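Local atomic coordinates of probable transcriptional regulator, TetR family protein (Rhodococcus sp., PDB entry 3BJB), a protein that probably binds DNA at cis-regulatory sites and acts as a TetR-family transcription factor, working as a two-chain assembly. Residues B[28-33]-B[50-55]; B[38-43]-B[121-126]; B[69-74]-B[136-141]; B[145-150]-B[161-166]; B[175-178]-B[183-186]. All coordinates share one frame; numbering follows the deposited sequence.

Contact 1 of 5, residues B[28-33]-B[50-55]; sequences LEAAIE and KRAGVA
The predicted helix-turn-helix rests on helix 22-37 here, where Arg51 and Ala52 face Ala30 and Glu33. Glu33 and Arg51 form a salt bridge at the exposed margin. OE1 of Glu33 lies 3.4 Å from NH1 of Arg51. The hydrogen bond inside this pair is weak and bent, with 139° at the hydrogen. The carboxylate and guanidinium planes stand nearly perpendicular, 89° apart, so the two groups do not form a coplanar pair with two hydrogen bonds. CB of Glu33 also comes to the guanidinium edge, in its plane, 3.4 Å from NH1 of Arg51. Arg51 bends at chi2 (-100°), which turns its end toward helix 22-37. This helix supports the helix-turn-helix, as in other TetR DNA-binding domains. Glu37 takes the NH2 side of Arg51 in a second salt bridge. A leucine in place of Arg51 would probably leave the carboxylates of Glu33 and Glu37 without their shared positive partner. The rest of the contact is small and apolar. CB of Ala30 lies 4.3 Å from CB of Ala52, and both residues are buried. Helix 45-51 ends nearby, and Gly53 leaves it with positive phi.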
# COMPACT_ATOMS: atom_id res chain seq x y z
N LEU B 28 10.50 -17.95 12.18
CA LEU B 28 9.21 -17.25 12.02
C LEU B 28 8.61 -16.78 13.35
O LEU B 28 8.15 -15.62 13.47
CB LEU B 28 8.21 -18.14 11.29
CG LEU B 28 8.20 -18.21 9.75
CD1 LEU B 28 9.53 -17.91 9.11
CD2 LEU B 28 7.67 -19.56 9.25
N GLU B 29 8.63 -17.68 14.33
CA GLU B 29 8.15 -17.41 15.68
C GLU B 29 8.77 -16.13 16.19
O GLU B 29 8.05 -15.14 16.46
CB GLU B 29 8.55 -18.56 16.60
CG GLU B 29 7.47 -19.01 17.58
CD GLU B 29 6.33 -19.73 16.89
OE1 GLU B 29 6.05 -20.89 17.26
OE2 GLU B 29 5.73 -19.14 15.96
N ALA B 30 10.09 -16.16 16.28
CA ALA B 30 10.89 -15.08 16.85
C ALA B 30 10.72 -13.77 16.09
O ALA B 30 10.69 -12.70 16.70
CB ALA B 30 12.34 -15.46 16.87
N ALA B 31 10.61 -13.87 14.77
CA ALA B 31 10.42 -12.72 13.93
C ALA B 31 9.13 -12.04 14.38
O ALA B 31 9.14 -10.81 14.67
CB ALA B 31 10.39 -13.11 12.49
N ILE B 32 8.07 -12.85 14.52
CA ILE B 32 6.75 -12.38 14.98
C ILE B 32 6.77 -11.62 16.33
O ILE B 32 6.20 -10.52 16.41
CB ILE B 32 5.70 -13.53 14.99
CG1 ILE B 32 5.35 -13.93 13.56
CG2 ILE B 32 4.41 -13.12 15.76
CD1 ILE B 32 4.88 -15.36 13.44
N GLU B 33 7.43 -12.18 17.35
CA GLU B 33 7.61 -11.50 18.64
C GLU B 33 8.37 -10.18 18.56
O GLU B 33 8.04 -9.22 19.26
CB GLU B 33 8.41 -12.35 19.63
CG GLU B 33 8.38 -13.83 19.43
CD GLU B 33 8.64 -14.55 20.72
OE1 GLU B 33 9.83 -14.80 21.05
OE2 GLU B 33 7.65 -14.83 21.44
N LYS B 50 19.32 -14.73 17.51
CA LYS B 50 19.38 -14.99 18.95
C LYS B 50 18.05 -15.54 19.55
O LYS B 50 18.09 -16.31 20.50
CB LYS B 50 19.85 -13.73 19.72
CG LYS B 50 19.79 -13.92 21.23
CD LYS B 50 20.31 -12.78 22.08
CE LYS B 50 20.35 -13.28 23.56
NZ LYS B 50 21.01 -12.41 24.58
N ARG B 51 16.89 -15.15 19.02
CA ARG B 51 15.63 -15.70 19.53
C ARG B 51 15.40 -17.10 19.00
O ARG B 51 15.24 -18.03 19.78
CB ARG B 51 14.46 -14.82 19.17
CG ARG B 51 14.41 -13.56 19.95
CD ARG B 51 13.43 -13.65 21.09
NE ARG B 51 13.48 -12.38 21.81
CZ ARG B 51 12.49 -11.50 21.88
NH1 ARG B 51 11.31 -11.74 21.31
NH2 ARG B 51 12.67 -10.37 22.55
N ALA B 52 15.40 -17.25 17.68
CA ALA B 52 15.21 -18.55 17.04
C ALA B 52 16.27 -19.55 17.45
O ALA B 52 16.23 -20.72 17.02
CB ALA B 52 15.19 -18.37 15.53
N GLY B 53 17.22 -19.10 18.26
CA GLY B 53 18.33 -19.94 18.74
C GLY B 53 19.13 -20.55 17.61
O GLY B 53 19.38 -21.75 17.62
N VAL B 54 19.51 -19.72 16.64
CA VAL B 54 20.24 -20.17 15.45
C VAL B 54 21.42 -19.24 15.14
O VAL B 54 21.49 -18.12 15.68
CB VAL B 54 19.30 -20.26 14.21
CG1 VAL B 54 18.19 -21.27 14.43
CG2 VAL B 54 18.72 -18.90 13.84
N ALA B 55 22.34 -19.71 14.28
CA ALA B 55 23.44 -18.88 13.78
C ALA B 55 22.90 -17.83 12.79
O ALA B 55 21.97 -18.12 12.03
CB ALA B 55 24.48 -19.73 13.11

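Contact 2 of 5, residues B[38-43]-B[121-126]; sequences KELARV and IQSTST
Leu40 lays its CD1 methyl over the side chains of Gln122 and Ser123. The contact joins two domains of the TetR fold. Leu40 sits in the loop that leads from helix 22-37 to helix 45-51, in the DNA-binding part. Gln122 and Ser123 lie on helix 114-126, in the C-terminal part. One methyl makes the whole bridge. CD1 of Leu40 is 4.2 Å from OE1 of Gln122. It is also 4.2 Å from OG of Ser123. Both approaches are loose van der Waals contacts, and no hydrogen bond crosses. The CA atoms of Leu40 and Gln122 are 8.6 Å apart, so the backbones stay well separated. Gln122 reaches out with CD anti to CA about the CB-CG bond (chi2 172°), and its amide end stands beside the leucine methyl.

The loop is held by its own turns. N of Val43 donates to O of Leu40 at 2.7 Å, and N of Arg42 donates to O of Glu39 at 3.1 Å. Phe70 of helix 66-86 touches Leu40, Val43 and Ser123, and so lines the same junction. On the helix side, Gln122 packs on Thr126 of the second subunit, which places this helix near the dimer interface. Ser123 OG has a weak hydrogen bond to the backbone O of Ala119. In the same helix, O of Ile121 accepts two bonds from Ser125. N of Ser125 gives the helical bond, and its OG adds another at 3.2 Å, coming in 42° above the carbonyl plane of Ile121.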
# COMPACT_ATOMS: atom_id res chain seq x y z
N LYS B 38 8.47 -4.14 18.60
CA LYS B 38 9.10 -2.91 18.13
C LYS B 38 8.71 -2.83 16.69
O LYS B 38 8.53 -3.86 16.06
CB LYS B 38 10.63 -2.97 18.20
CG LYS B 38 11.20 -4.14 18.98
CD LYS B 38 12.72 -4.09 19.23
CE LYS B 38 13.09 -5.10 20.37
NZ LYS B 38 14.49 -5.10 20.93
N GLU B 39 8.57 -1.61 16.20
CA GLU B 39 8.53 -1.32 14.76
C GLU B 39 9.63 -2.05 13.92
O GLU B 39 10.64 -2.56 14.48
CB GLU B 39 8.65 0.19 14.59
CG GLU B 39 9.93 0.67 15.25
CD GLU B 39 10.10 2.16 15.21
OE1 GLU B 39 10.04 2.75 14.08
OE2 GLU B 39 10.32 2.74 16.32
N LEU B 40 9.43 -2.07 12.59
CA LEU B 40 10.28 -2.85 11.66
C LEU B 40 11.72 -2.34 11.73
O LEU B 40 12.65 -3.12 11.88
CB LEU B 40 9.74 -2.72 10.23
CG LEU B 40 9.67 -3.80 9.14
CD1 LEU B 40 9.67 -3.15 7.78
CD2 LEU B 40 10.73 -4.82 9.19
N ALA B 41 11.90 -1.02 11.65
CA ALA B 41 13.22 -0.38 11.69
C ALA B 41 14.07 -0.80 12.89
O ALA B 41 15.30 -0.79 12.83
CB ALA B 41 13.05 1.15 11.68
N ARG B 42 13.42 -1.21 13.96
CA ARG B 42 14.09 -1.63 15.16
C ARG B 42 14.18 -3.15 15.28
O ARG B 42 14.51 -3.66 16.34
CB ARG B 42 13.37 -1.01 16.34
CG ARG B 42 13.60 0.51 16.45
CD ARG B 42 12.83 1.16 17.61
NE ARG B 42 13.33 0.68 18.90
CZ ARG B 42 13.97 1.43 19.79
NH1 ARG B 42 14.19 2.72 19.56
NH2 ARG B 42 14.38 0.88 20.93
N VAL B 43 13.89 -3.87 14.19
CA VAL B 43 13.97 -5.34 14.21
C VAL B 43 15.22 -5.80 13.49
O VAL B 43 15.36 -5.62 12.28
CB VAL B 43 12.74 -6.02 13.60
CG1 VAL B 43 12.89 -7.52 13.64
CG2 VAL B 43 11.47 -5.60 14.35
N ILE B 121 2.90 -5.83 6.02
CA ILE B 121 2.40 -4.98 4.97
C ILE B 121 3.55 -4.14 4.36
O ILE B 121 3.74 -4.11 3.13
CB ILE B 121 1.29 -4.05 5.53
CG1 ILE B 121 0.17 -4.85 6.24
CG2 ILE B 121 0.78 -3.05 4.48
CD1 ILE B 121 -0.84 -5.49 5.34
N GLN B 122 4.35 -3.46 5.18
CA GLN B 122 5.38 -2.63 4.56
C GLN B 122 6.32 -3.48 3.80
O GLN B 122 6.70 -3.12 2.70
CB GLN B 122 6.14 -1.76 5.52
CG GLN B 122 5.33 -0.59 5.93
CD GLN B 122 5.99 0.20 7.05
OE1 GLN B 122 7.23 0.23 7.18
NE2 GLN B 122 5.15 0.85 7.87
N SER B 123 6.66 -4.63 4.36
CA SER B 123 7.54 -5.58 3.68
C SER B 123 7.02 -6.02 2.33
O SER B 123 7.77 -6.07 1.39
CB SER B 123 7.79 -6.79 4.58
OG SER B 123 8.90 -6.53 5.42
N THR B 124 5.74 -6.31 2.23
CA THR B 124 5.10 -6.74 0.96
C THR B 124 4.93 -5.61 -0.08
O THR B 124 4.90 -5.85 -1.29
CB THR B 124 3.78 -7.42 1.30
OG1 THR B 124 4.08 -8.67 1.93
CG2 THR B 124 2.90 -7.64 0.07
N SER B 125 4.85 -4.38 0.41
CA SER B 125 4.87 -3.20 -0.45
C SER B 125 6.23 -3.01 -1.11
O SER B 125 6.31 -2.93 -2.32
CB SER B 125 4.49 -1.95 0.32
OG SER B 125 3.15 -2.05 0.72
N THR B 126 7.30 -2.97 -0.33
CA THR B 126 8.63 -2.74 -0.89
C THR B 126 9.25 -3.96 -1.61
O THR B 126 10.28 -3.82 -2.23
CB THR B 126 9.65 -2.23 0.20
OG1 THR B 126 9.90 -3.27 1.16
CG2 THR B 126 9.12 -1.00 0.94

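Contact 3 of 5, residues B[69-74]-B[136-141]; sequences LFVAVM and GKVDRA
Met74 swings CG away from its own backbone N (chi1 171°), and Val138 turns CG1 beside its backbone N (chi1 -36°); these two carbons then meet. The contact joins helix 66-86 to helix 134-150. In the TetR fold the first of these is the long helix that links the DNA-binding domain to the C-terminal domain. Met74 is a selenomethionine. Its CG lies 4.0 Å from CG1 of Val138. Beyond CG the chain bends twice, so the touching is done by the base of the side chain and not by selenium or CE. The side chains of Met74 and Val138 cross at about a right angle.

Val71, one turn earlier on the same helix, meets the same methyl. Its CG1 is 4.4 Å from CG1 of Val138. The valine methyl is therefore set against two residues spaced three apart on helix 66-86. The nearest CA atoms, those of Met74 and Val138, are 7.2 Å apart. All three touching residues are buried; no hydrogen bond crosses, and the side chains that meet are apolar. Val138 also packs on Val75 and Ile78, further along helix 66-86. Met74 reaches Met120 and Thr124 of helix 114-126, so three helices meet around its side chain.

Regular backbone bonds hold both helices in shape. N of Met74 donates to O of Phe70 at 3.0 Å, and N of Ala141 donates to O of Lys137 at 2.8 Å. The carbonyl of Val71 also faces the valine, its O 4.3 Å from CG1 of Val138.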
# COMPACT_ATOMS: atom_id res chain seq x y z
N LEU B 69 12.33 -12.24 5.19
CA LEU B 69 11.81 -12.89 6.37
C LEU B 69 10.36 -12.49 6.61
O LEU B 69 9.49 -13.36 6.73
CB LEU B 69 12.69 -12.59 7.57
CG LEU B 69 12.16 -12.95 8.95
CD1 LEU B 69 12.16 -14.48 9.15
CD2 LEU B 69 13.05 -12.23 9.96
N PHE B 70 10.07 -11.18 6.63
CA PHE B 70 8.69 -10.75 6.85
C PHE B 70 7.67 -11.05 5.75
O PHE B 70 6.47 -11.10 6.00
CB PHE B 70 8.66 -9.32 7.32
CG PHE B 70 9.16 -9.17 8.67
CD1 PHE B 70 8.41 -9.60 9.74
CD2 PHE B 70 10.43 -8.64 8.89
CE1 PHE B 70 8.90 -9.48 11.05
CE2 PHE B 70 10.93 -8.51 10.19
CZ PHE B 70 10.16 -8.94 11.26
N VAL B 71 8.15 -11.31 4.55
CA VAL B 71 7.31 -11.83 3.48
C VAL B 71 6.95 -13.27 3.79
O VAL B 71 5.79 -13.66 3.67
CB VAL B 71 8.01 -11.71 2.13
CG1 VAL B 71 7.34 -12.64 1.10
CG2 VAL B 71 7.99 -10.26 1.66
N ALA B 72 7.93 -14.06 4.21
CA ALA B 72 7.68 -15.43 4.66
C ALA B 72 6.78 -15.45 5.90
O ALA B 72 6.00 -16.38 6.06
CB ALA B 72 8.99 -16.17 4.94
N VAL B 73 6.90 -14.45 6.78
CA VAL B 73 6.03 -14.39 7.97
C VAL B 73 4.60 -14.17 7.51
O VAL B 73 3.71 -14.87 7.94
CB VAL B 73 6.44 -13.31 9.02
CG1 VAL B 73 5.28 -12.95 9.92
CG2 VAL B 73 7.60 -13.78 9.87
N MSE B 74 4.39 -13.20 6.61
CA MSE B 74 3.10 -12.95 5.97
C MSE B 74 2.45 -14.20 5.32
O MSE B 74 1.29 -14.50 5.54
CB MSE B 74 3.29 -11.83 4.96
CG MSE B 74 2.10 -11.59 4.07
SE MSE B 74 0.92 -10.18 4.72
CE MSE B 74 0.15 -11.08 6.28
N GLY B 136 5.39 -13.12 -4.65
CA GLY B 136 4.27 -13.69 -5.41
C GLY B 136 3.34 -14.58 -4.59
O GLY B 136 2.14 -14.33 -4.54
N LYS B 137 3.90 -15.61 -3.96
CA LYS B 137 3.18 -16.52 -3.07
C LYS B 137 2.04 -15.92 -2.26
O LYS B 137 1.03 -16.58 -2.06
CB LYS B 137 4.12 -17.19 -2.08
CG LYS B 137 4.86 -18.38 -2.60
CD LYS B 137 5.22 -19.33 -1.45
CE LYS B 137 6.24 -20.38 -1.89
NZ LYS B 137 5.69 -21.24 -2.96
N VAL B 138 2.18 -14.69 -1.76
CA VAL B 138 1.15 -14.14 -0.90
C VAL B 138 -0.12 -13.80 -1.67
O VAL B 138 -1.23 -14.07 -1.20
CB VAL B 138 1.60 -12.93 -0.02
CG1 VAL B 138 3.05 -13.09 0.46
CG2 VAL B 138 1.34 -11.55 -0.72
N ASP B 139 0.04 -13.23 -2.86
CA ASP B 139 -1.09 -12.98 -3.75
C ASP B 139 -1.81 -14.29 -4.03
O ASP B 139 -3.03 -14.34 -3.97
CB ASP B 139 -0.62 -12.39 -5.08
CG ASP B 139 0.49 -11.38 -4.90
OD1 ASP B 139 0.54 -10.70 -3.82
OD2 ASP B 139 1.32 -11.28 -5.85
N ARG B 140 -1.03 -15.33 -4.31
CA ARG B 140 -1.54 -16.66 -4.64
C ARG B 140 -2.28 -17.29 -3.46
O ARG B 140 -3.41 -17.79 -3.61
CB ARG B 140 -0.41 -17.58 -5.11
CG ARG B 140 0.14 -17.31 -6.51
CD ARG B 140 1.03 -18.50 -7.02
NE ARG B 140 2.23 -18.64 -6.18
CZ ARG B 140 3.00 -19.72 -6.08
NH1 ARG B 140 2.75 -20.83 -6.79
NH2 ARG B 140 4.05 -19.69 -5.27
N ALA B 141 -1.66 -17.23 -2.28
CA ALA B 141 -2.22 -17.89 -1.11
C ALA B 141 -3.51 -17.21 -0.79
O ALA B 141 -4.48 -17.85 -0.43
CB ALA B 141 -1.28 -17.82 0.07

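Contact 4 of 5, residues B[145-150]-B[161-166]; sequences IMLDAA and TALRLL
No flat group takes part where Met146 and Leu147 meet Leu163 and Leu166, so there are no faces or edges to cover; methyl groups and a selenium-bearing chain do the touching. The contact joins helix 134-150 to helix 157-179 in the C-terminal domain of the TetR fold. The short segments run at 120° to each other, and their axes approach to 11.6 Å.

Met146 is a selenomethionine that extends toward helix 157-179. Its CG sits beside the backbone N, chi2 is extended (178°), and a bend at the last torsion turns CE toward Leu166. CE of Met146 comes to 3.4 Å from CD2 of Leu166, a close approach. The selenium itself lies 4.2 Å from CD2 of Leu163. The fork of Leu163 is shared, because its other methyl goes to Leu147. CD1 of Leu163 is 3.5 Å from CD1 of Leu147, with the two side chains crossing obliquely. Leu163 thus spreads its branches over two successive residues of helix 134-150.

Other helices close round the group. Leu103 of helix 95-111 touches both Met146 and Leu166, and Leu198 of helix 184-198 touches Leu166. On another side of helix 157-179, Arg164 forms a salt bridge with Asp190 of the second subunit.

All four touching residues are buried, and no hydrogen bond or charge pair links the segments. The contact depends on shape and the exclusion of water, so nothing directional fixes the two helices against each other at this point.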
# COMPACT_ATOMS: atom_id res chain seq x y z
N ILE B 145 -7.72 -18.47 -0.83
CA ILE B 145 -8.59 -18.53 0.33
C ILE B 145 -9.95 -18.00 -0.03
O ILE B 145 -10.97 -18.50 0.46
CB ILE B 145 -8.02 -17.75 1.51
CG1 ILE B 145 -6.76 -18.44 2.03
CG2 ILE B 145 -9.09 -17.60 2.64
CD1 ILE B 145 -6.05 -17.66 3.10
N MSE B 146 -9.94 -16.99 -0.90
CA MSE B 146 -11.13 -16.28 -1.32
C MSE B 146 -11.87 -17.10 -2.35
O MSE B 146 -13.10 -17.27 -2.28
CB MSE B 146 -10.75 -14.93 -1.93
CG MSE B 146 -9.90 -14.04 -1.02
SE MSE B 146 -9.41 -12.35 -1.95
CE MSE B 146 -10.85 -11.25 -1.29
N LEU B 147 -11.12 -17.62 -3.31
CA LEU B 147 -11.64 -18.55 -4.26
C LEU B 147 -12.36 -19.67 -3.53
O LEU B 147 -13.51 -19.95 -3.83
CB LEU B 147 -10.53 -19.07 -5.18
CG LEU B 147 -10.50 -18.66 -6.66
CD1 LEU B 147 -11.58 -17.64 -7.11
CD2 LEU B 147 -9.13 -18.20 -7.10
N ASP B 148 -11.72 -20.24 -2.50
CA ASP B 148 -12.29 -21.34 -1.76
C ASP B 148 -13.51 -20.92 -0.97
O ASP B 148 -14.54 -21.59 -0.96
CB ASP B 148 -11.23 -21.97 -0.85
CG ASP B 148 -10.30 -22.94 -1.60
OD1 ASP B 148 -10.57 -23.31 -2.76
OD2 ASP B 148 -9.29 -23.37 -1.01
N ALA B 149 -13.40 -19.77 -0.32
CA ALA B 149 -14.51 -19.26 0.46
C ALA B 149 -15.71 -19.03 -0.44
O ALA B 149 -16.84 -19.31 -0.06
CB ALA B 149 -14.13 -17.98 1.20
N ALA B 150 -15.47 -18.51 -1.64
CA ALA B 150 -16.53 -18.27 -2.61
C ALA B 150 -17.00 -19.58 -3.19
O ALA B 150 -18.06 -19.65 -3.78
CB ALA B 150 -16.03 -17.39 -3.71
N THR B 161 -8.88 -11.39 -12.22
CA THR B 161 -8.66 -9.96 -12.36
C THR B 161 -9.39 -9.24 -11.23
O THR B 161 -8.75 -8.55 -10.43
CB THR B 161 -9.07 -9.48 -13.79
OG1 THR B 161 -8.15 -10.01 -14.74
CG2 THR B 161 -9.08 -7.97 -13.91
N ALA B 162 -10.70 -9.44 -11.14
CA ALA B 162 -11.53 -8.83 -10.07
C ALA B 162 -10.92 -9.01 -8.68
O ALA B 162 -10.78 -8.06 -7.92
CB ALA B 162 -12.95 -9.36 -10.11
N LEU B 163 -10.51 -10.23 -8.37
CA LEU B 163 -9.89 -10.53 -7.09
C LEU B 163 -8.49 -9.95 -6.93
O LEU B 163 -8.01 -9.83 -5.83
CB LEU B 163 -9.87 -12.03 -6.84
CG LEU B 163 -11.25 -12.65 -6.70
CD1 LEU B 163 -11.16 -14.16 -6.91
CD2 LEU B 163 -11.89 -12.31 -5.35
N ARG B 164 -7.82 -9.63 -8.03
CA ARG B 164 -6.49 -9.06 -7.91
C ARG B 164 -6.70 -7.59 -7.58
O ARG B 164 -6.06 -7.05 -6.69
CB ARG B 164 -5.68 -9.25 -9.21
CG ARG B 164 -4.13 -9.29 -8.99
CD ARG B 164 -3.29 -9.01 -10.26
NE ARG B 164 -4.06 -9.38 -11.44
CZ ARG B 164 -4.52 -8.51 -12.33
NH1 ARG B 164 -4.24 -7.23 -12.17
NH2 ARG B 164 -5.25 -8.92 -13.36
N LEU B 165 -7.65 -6.96 -8.28
CA LEU B 165 -8.12 -5.61 -7.91
C LEU B 165 -8.61 -5.48 -6.44
O LEU B 165 -8.35 -4.48 -5.78
CB LEU B 165 -9.20 -5.15 -8.89
CG LEU B 165 -8.80 -4.97 -10.37
CD1 LEU B 165 -10.02 -4.55 -11.21
CD2 LEU B 165 -7.71 -3.96 -10.55
N LEU B 166 -9.33 -6.49 -5.94
CA LEU B 166 -9.79 -6.45 -4.55
C LEU B 166 -8.62 -6.47 -3.56
O LEU B 166 -8.46 -5.51 -2.82
CB LEU B 166 -10.81 -7.55 -4.26
CG LEU B 166 -11.60 -7.55 -2.94
CD1 LEU B 166 -12.36 -6.25 -2.68
CD2 LEU B 166 -12.54 -8.75 -2.86

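Contact 5 of 5, residues B[175-178]-B[183-186]; sequences QSCL and SIPD
SG of Cys177 is the centre of the contact and touches the start of the next helix at Ser183 and Ile184. It lies 4.1 Å from CB of Ile184. The CA of Ile184 is equally near to SG of Cys177, and its CG2 methyl follows at 4.2 Å. The sulfur therefore lies against the base of the isoleucine and not its far end. The backbone O of Ser183 is also 4.1 Å from SG of Cys177, in plain van der Waals contact. The first torsion of Cys177 (chi1 -151°) sets SG opposite its own backbone N, which sends it across to the neighbouring helix.

These residues flank the short link between two helices. Helix 157-179 is about to end, and helix 184-198 is just beginning. They are the last two helices of the chain, the pair that commonly forms the dimer interface in the TetR family. In line with this, Ser176 packs on Gln168 of the second subunit.

The next shell caps the start of helix 184-198. Ser183 is its N-cap. The serine CB points away from Cys177, and OG accepts a weak hydrogen bond from N of Asp186. This bond is 3.4 Å long from N of Asp186 to OG of Ser183, with 157° at the hydrogen. Leu111 of helix 95-111 touches both Cys177 and Ile184 from outside the pair.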
# COMPACT_ATOMS: atom_id res chain seq x y z
N GLN B 175 -3.51 -0.40 5.15
CA GLN B 175 -2.36 0.44 5.32
C GLN B 175 -2.86 1.77 5.89
O GLN B 175 -2.34 2.31 6.87
CB GLN B 175 -1.71 0.66 3.95
CG GLN B 175 -0.17 0.60 3.91
CD GLN B 175 0.38 0.33 2.47
OE1 GLN B 175 -0.39 0.24 1.52
NE2 GLN B 175 1.72 0.22 2.34
N SER B 176 -3.93 2.23 5.25
CA SER B 176 -4.61 3.45 5.60
C SER B 176 -5.15 3.48 7.04
O SER B 176 -5.00 4.47 7.77
CB SER B 176 -5.70 3.68 4.58
OG SER B 176 -6.54 4.68 5.03
N CYS B 177 -5.77 2.37 7.41
CA CYS B 177 -6.22 2.07 8.75
C CYS B 177 -5.11 2.05 9.81
O CYS B 177 -5.23 2.66 10.86
CB CYS B 177 -6.92 0.72 8.74
SG CYS B 177 -8.20 0.57 10.00
N LEU B 178 -4.02 1.35 9.53
CA LEU B 178 -2.88 1.37 10.42
C LEU B 178 -2.35 2.79 10.62
O LEU B 178 -2.01 3.19 11.72
CB LEU B 178 -1.82 0.46 9.86
CG LEU B 178 -1.64 -0.99 10.35
CD1 LEU B 178 -2.64 -1.46 11.40
CD2 LEU B 178 -1.55 -1.94 9.14
N SER B 183 -11.19 5.14 10.11
CA SER B 183 -11.53 4.37 11.31
C SER B 183 -11.77 2.91 10.92
O SER B 183 -11.80 2.59 9.73
CB SER B 183 -12.76 4.91 11.99
OG SER B 183 -13.88 4.57 11.22
N ILE B 184 -11.94 2.02 11.89
CA ILE B 184 -12.03 0.63 11.48
C ILE B 184 -13.40 0.25 10.91
O ILE B 184 -13.46 -0.47 9.91
CB ILE B 184 -11.33 -0.44 12.42
CG1 ILE B 184 -12.29 -1.47 12.91
CG2 ILE B 184 -10.39 0.09 13.51
CD1 ILE B 184 -12.00 -2.72 12.23
N PRO B 185 -14.49 0.75 11.50
CA PRO B 185 -15.81 0.49 10.88
C PRO B 185 -15.93 1.05 9.46
O PRO B 185 -16.42 0.36 8.56
CB PRO B 185 -16.77 1.21 11.82
CG PRO B 185 -16.03 1.31 13.11
CD PRO B 185 -14.62 1.53 12.74
N ASP B 186 -15.47 2.28 9.24
CA ASP B 186 -15.34 2.73 7.86
C ASP B 186 -14.38 1.88 6.98
O ASP B 186 -14.64 1.73 5.81
CB ASP B 186 -14.99 4.21 7.81
CG ASP B 186 -16.11 5.10 8.36
OD1 ASP B 186 -15.81 6.26 8.76
OD2 ASP B 186 -17.30 4.64 8.38

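How the contacts relate
Contacts 3 and 4 are buried and apolar in their side chains. Contacts 1, 2 and 5 are partly buried, and among them contact 1 alone carries a salt bridge across its segments. Contacts 3 and 4 share helix 134-150, and contacts 4 and 5 share helix 157-179. Contact 1 stays within the DNA-binding part, whereas contacts 4 and 5 lie in the C-terminal part. Contacts 2 and 3 span the two, and they touch each other. Ala31 and Ile32 of contact 1 pack on Val73 of contact 3. Contacts 1 and 4 lie on opposite sides of the chain's centre, their centres 33 Å apart.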